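Local atomic coordinates of isoaspartyl dipeptidase (Fervidobacterium islandicum, PDB entry 7CDH), a protein that probably hydrolyses beta-aspartyl (isoaspartyl) dipeptides as a zinc-binding M38-family metallopeptidase with a role in protein repair. Residues Ile215-Leu220 against Leu236-Arg241; Glu372-Met375 against Met380-Leu383. One frame throughout, in Å; residues are numbered along the deposited sequence.

Contact 1: Ile215-Leu220 against Leu236-Arg241; sequences IPIQHL and LEFAKR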
# COMPACT_ATOMS: atom_id res chain seq x y z
N ILE A 215 33.50 1.54 -2.74
CA ILE A 215 33.02 1.03 -1.42
C ILE A 215 34.18 0.36 -0.70
O ILE A 215 34.86 -0.52 -1.24
CB ILE A 215 31.80 0.10 -1.56
CG1 ILE A 215 30.54 0.92 -1.88
CG2 ILE A 215 31.64 -0.71 -0.29
CD1 ILE A 215 29.36 0.10 -2.34
N PRO A 216 34.51 0.85 0.50
CA PRO A 216 35.65 0.33 1.23
C PRO A 216 35.41 -1.12 1.66
O PRO A 216 34.26 -1.46 2.03
CB PRO A 216 35.79 1.23 2.46
CG PRO A 216 34.84 2.40 2.25
CD PRO A 216 33.85 1.98 1.19
N ILE A 217 36.49 -1.90 1.72
CA ILE A 217 36.49 -3.37 1.98
C ILE A 217 36.00 -3.69 3.40
O ILE A 217 35.57 -4.84 3.63
CB ILE A 217 37.88 -3.97 1.63
CG1 ILE A 217 37.83 -5.49 1.51
CG2 ILE A 217 38.98 -3.52 2.59
CD1 ILE A 217 39.16 -6.09 1.17
N GLN A 218 36.01 -2.72 4.33
CA GLN A 218 35.79 -2.95 5.80
C GLN A 218 34.31 -3.24 6.15
O GLN A 218 34.01 -3.67 7.26
CB GLN A 218 36.26 -1.72 6.59
CG GLN A 218 37.78 -1.51 6.57
CD GLN A 218 38.35 -0.71 5.41
OE1 GLN A 218 37.64 -0.12 4.59
NE2 GLN A 218 39.68 -0.70 5.34
N HIS A 219 33.38 -2.94 5.26
CA HIS A 219 31.95 -3.20 5.46
C HIS A 219 31.63 -4.65 5.11
O HIS A 219 30.51 -5.05 5.39
CB HIS A 219 31.11 -2.25 4.61
CG HIS A 219 31.30 -0.82 4.96
ND1 HIS A 219 30.79 -0.27 6.13
CD2 HIS A 219 31.95 0.17 4.30
CE1 HIS A 219 31.12 1.02 6.18
NE2 HIS A 219 31.85 1.31 5.06
N LEU A 220 32.54 -5.37 4.46
CA LEU A 220 32.25 -6.68 3.82
C LEU A 220 32.88 -7.76 4.68
O LEU A 220 34.09 -7.82 4.77
CB LEU A 220 32.80 -6.73 2.40
CG LEU A 220 32.47 -5.54 1.50
CD1 LEU A 220 33.14 -5.72 0.14
CD2 LEU A 220 30.96 -5.33 1.34
N LEU A 236 42.25 -15.33 2.35
CA LEU A 236 43.57 -14.68 2.61
C LEU A 236 43.87 -13.65 1.53
O LEU A 236 44.46 -12.62 1.85
CB LEU A 236 44.68 -15.72 2.71
CG LEU A 236 44.59 -16.65 3.90
CD1 LEU A 236 45.74 -17.65 3.88
CD2 LEU A 236 44.56 -15.87 5.20
N GLU A 237 43.43 -13.86 0.30
CA GLU A 237 43.62 -12.82 -0.73
C GLU A 237 42.79 -11.59 -0.33
O GLU A 237 43.30 -10.44 -0.49
CB GLU A 237 43.30 -13.32 -2.13
CG GLU A 237 43.57 -12.24 -3.18
CD GLU A 237 44.95 -11.57 -3.09
OE1 GLU A 237 45.01 -10.30 -3.21
OE2 GLU A 237 45.96 -12.34 -2.86
N PHE A 238 41.60 -11.82 0.24
CA PHE A 238 40.67 -10.74 0.69
C PHE A 238 41.30 -10.01 1.88
O PHE A 238 41.25 -8.75 1.90
CB PHE A 238 39.29 -11.34 0.98
CG PHE A 238 38.23 -10.35 1.37
CD1 PHE A 238 37.66 -9.52 0.43
CD2 PHE A 238 37.81 -10.25 2.68
CE1 PHE A 238 36.69 -8.61 0.79
CE2 PHE A 238 36.83 -9.33 3.04
CZ PHE A 238 36.25 -8.53 2.09
N ALA A 239 41.85 -10.74 2.86
CA ALA A 239 42.61 -10.16 4.01
C ALA A 239 43.78 -9.30 3.51
O ALA A 239 43.96 -8.20 4.09
CB ALA A 239 43.16 -11.21 4.94
N LYS A 240 44.52 -9.79 2.50
CA LYS A 240 45.72 -9.07 2.01
C LYS A 240 45.27 -7.72 1.48
O LYS A 240 46.04 -6.78 1.60
CB LYS A 240 46.51 -9.81 0.93
CG LYS A 240 47.48 -10.85 1.48
CD LYS A 240 47.93 -11.83 0.43
CE LYS A 240 48.45 -13.12 1.02
NZ LYS A 240 48.35 -14.22 0.03
N ARG A 241 44.03 -7.59 1.02
CA ARG A 241 43.57 -6.26 0.54
C ARG A 241 42.95 -5.43 1.66
O ARG A 241 42.49 -4.33 1.33
CB ARG A 241 42.59 -6.43 -0.61
CG ARG A 241 43.13 -7.37 -1.67
CD ARG A 241 42.55 -7.01 -2.99
NE ARG A 241 42.73 -8.10 -3.93
CZ ARG A 241 42.17 -8.12 -5.13
NH1 ARG A 241 41.37 -7.13 -5.50
NH2 ARG A 241 42.37 -9.15 -5.93
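Ile217 reaches over one face of the Phe238 ring, its CD1 lying 3.9 Å from the ring centroid and 24° off the normal in a CH-pi contact displaced toward the rim. The inner branch atom follows closely, with Ile217 CG1 3.4 Å from Phe238 CE1. The ring edge is used too: Leu220 O lies in the plane of the ring, 3.5 Å from Phe238 CZ, while Leu220 CB meets the same CZ at 3.9 Å. With chi1 at -177°, CG of Phe238 stands opposite the backbone N, and the ring is carried off the helix toward the 3-10 turn. Ile217 comes from the opposite direction and also packs just beyond the helix, where its CD1 is 3.9 Å from Arg241 CB. Replacing Phe238 with an alanine would probably open a gap beside Ile217 and Leu220, both of which would lose their packing against the ring.

Behind this shell, the 3-10 turn is closed by the bond from Leu220 N to Ile217 O (3.2 Å). Just past the helix end, Arg241 NE donates back to the anti lone pair of Glu237 OE1 at 3.2 Å in a salt bridge, and Arg241 NH1 makes another with Glu211. Helix 204-212 backs the contact, Ile210 touching both Ile217 and Leu220. Val176 of helix 169-186 also packs on Leu220. In this TIM-barrel fold the contact thus joins the turn entering strand 220-223 to the last turn of helix 229-240, the helix that follows that strand.

Contact 2: Glu372-Met375 against Met380-Leu383; sequences EFLM and MKNL
Leu374 and Lys381 meet through both backbone and side chain. Lys381 N donates to Leu374 O over 2.9 Å with an N-H...O angle of 170°; although nearly straight at the hydrogen, the bond approaches with its donor tilted out of the carbonyl plane. The aliphatic part of the lysine packs beside this bond, Lys381 CB lying 3.5 Å from Leu374 O. Farther out the two side chains run alongside each other and point the same way, bringing Leu374 CD2 to 3.8 Å from Lys381 CD. On the neighbouring pair, Met375 CG approaches Met380 N at 4.1 Å, and the buried Met375, like Met380 and Leu374, also touches Ile86 of helix 82-86.

These contacts join the two arms of a beta hairpin, strands 372-376 and 379-380. Met375 and Met380 form an antiparallel non-hydrogen-bonded pair with CA atoms 4.5 Å apart and both side chains on the same face. The longer strand is irregular here: Leu374 and Met375 both face Val367 of strand 364-369, a classic beta bulge, and the chain turns a corner at Leu374.

Contact is sparser toward the partly exposed side, where one salt bridge links the side-chain ends. Glu372 extends across the line of Lys381 at about a right angle and offers the syn lone pair of OE2 to Lys381 NZ, 2.5 Å away. Lys381 reaches it by setting CG between its backbone N and carbonyl carbon, chi1 71°, and then bending at chi3, -91°. The ammonium group is shared, since NZ also donates to the backbone O of Glu119, placed just after helix 106-118.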
# COMPACT_ATOMS: atom_id res chain seq x y z
N GLU A 372 29.62 -6.58 36.44
CA GLU A 372 28.77 -7.46 37.28
C GLU A 372 29.29 -8.89 37.08
O GLU A 372 29.66 -9.25 35.94
CB GLU A 372 27.29 -7.25 36.94
CG GLU A 372 26.38 -8.46 37.23
CD GLU A 372 24.95 -8.44 36.68
OE1 GLU A 372 24.58 -7.47 35.96
OE2 GLU A 372 24.20 -9.41 36.96
N PHE A 373 29.36 -9.67 38.15
CA PHE A 373 29.72 -11.11 38.07
C PHE A 373 28.49 -11.85 37.57
O PHE A 373 27.50 -11.90 38.29
CB PHE A 373 30.16 -11.65 39.44
CG PHE A 373 31.57 -11.28 39.81
CD1 PHE A 373 32.63 -12.08 39.44
CD2 PHE A 373 31.83 -10.12 40.51
CE1 PHE A 373 33.92 -11.73 39.75
CE2 PHE A 373 33.13 -9.77 40.82
CZ PHE A 373 34.18 -10.57 40.43
N LEU A 374 28.55 -12.36 36.35
CA LEU A 374 27.56 -13.33 35.82
C LEU A 374 27.91 -14.70 36.39
O LEU A 374 26.99 -15.50 36.59
CB LEU A 374 27.63 -13.34 34.29
CG LEU A 374 27.46 -11.98 33.61
CD1 LEU A 374 27.39 -12.14 32.10
CD2 LEU A 374 26.21 -11.25 34.13
N MET A 375 29.20 -14.95 36.60
CA MET A 375 29.71 -16.21 37.20
C MET A 375 30.93 -15.90 38.08
O MET A 375 31.83 -15.12 37.65
CB MET A 375 30.08 -17.24 36.14
CG MET A 375 30.27 -18.61 36.75
SD MET A 375 30.49 -19.93 35.54
CE MET A 375 31.94 -19.35 34.68
N MET A 380 26.97 -19.56 38.98
CA MET A 380 26.11 -18.74 38.10
C MET A 380 25.26 -17.79 38.93
O MET A 380 24.69 -18.23 39.96
CB MET A 380 25.21 -19.70 37.32
CG MET A 380 24.34 -19.02 36.29
SD MET A 380 25.12 -19.03 34.69
CE MET A 380 25.60 -20.75 34.52
N LYS A 381 25.13 -16.54 38.49
CA LYS A 381 24.14 -15.56 39.03
C LYS A 381 22.72 -16.11 38.92
O LYS A 381 22.51 -17.15 38.26
CB LYS A 381 24.17 -14.24 38.26
CG LYS A 381 23.60 -14.33 36.84
CD LYS A 381 23.47 -12.97 36.17
CE LYS A 381 22.13 -12.31 36.39
NZ LYS A 381 22.21 -10.84 36.26
N ASN A 382 21.76 -15.39 39.51
CA ASN A 382 20.31 -15.73 39.48
C ASN A 382 19.69 -15.33 38.14
O ASN A 382 19.63 -14.13 37.86
CB ASN A 382 19.57 -15.07 40.64
CG ASN A 382 18.56 -16.00 41.27
OD1 ASN A 382 17.49 -16.25 40.71
ND2 ASN A 382 18.92 -16.55 42.42
N LEU A 383 19.19 -16.30 37.38
CA LEU A 383 18.48 -16.11 36.08
C LEU A 383 16.97 -16.47 36.16
O LEU A 383 16.56 -17.30 37.01
CB LEU A 383 19.18 -16.98 35.03
CG LEU A 383 20.67 -16.72 34.83
CD1 LEU A 383 21.28 -17.80 33.94
CD2 LEU A 383 20.90 -15.35 34.25

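How the contacts relate
Contact 1 and contact 2 lie on opposite sides of the chain's centre, their centres 39 Å apart and their nearest atoms about 27 Å apart, with no touch between them. They follow in series: contact 1 is complete well before contact 2 opens near the C-terminus. Contact 1 belongs to the TIM barrel, at the start of strand 220-223, which leads directly to the zinc ligand His224. Contact 2 belongs to the C-terminal hairpin, whose strand 372-376 pairs with 364-369, then 354-358 and finally strand 51-59, which itself pairs with barrel strand 90-95. A continuous path of strand pairing thus connects the metal-binding barrel with its C-terminal beta extension.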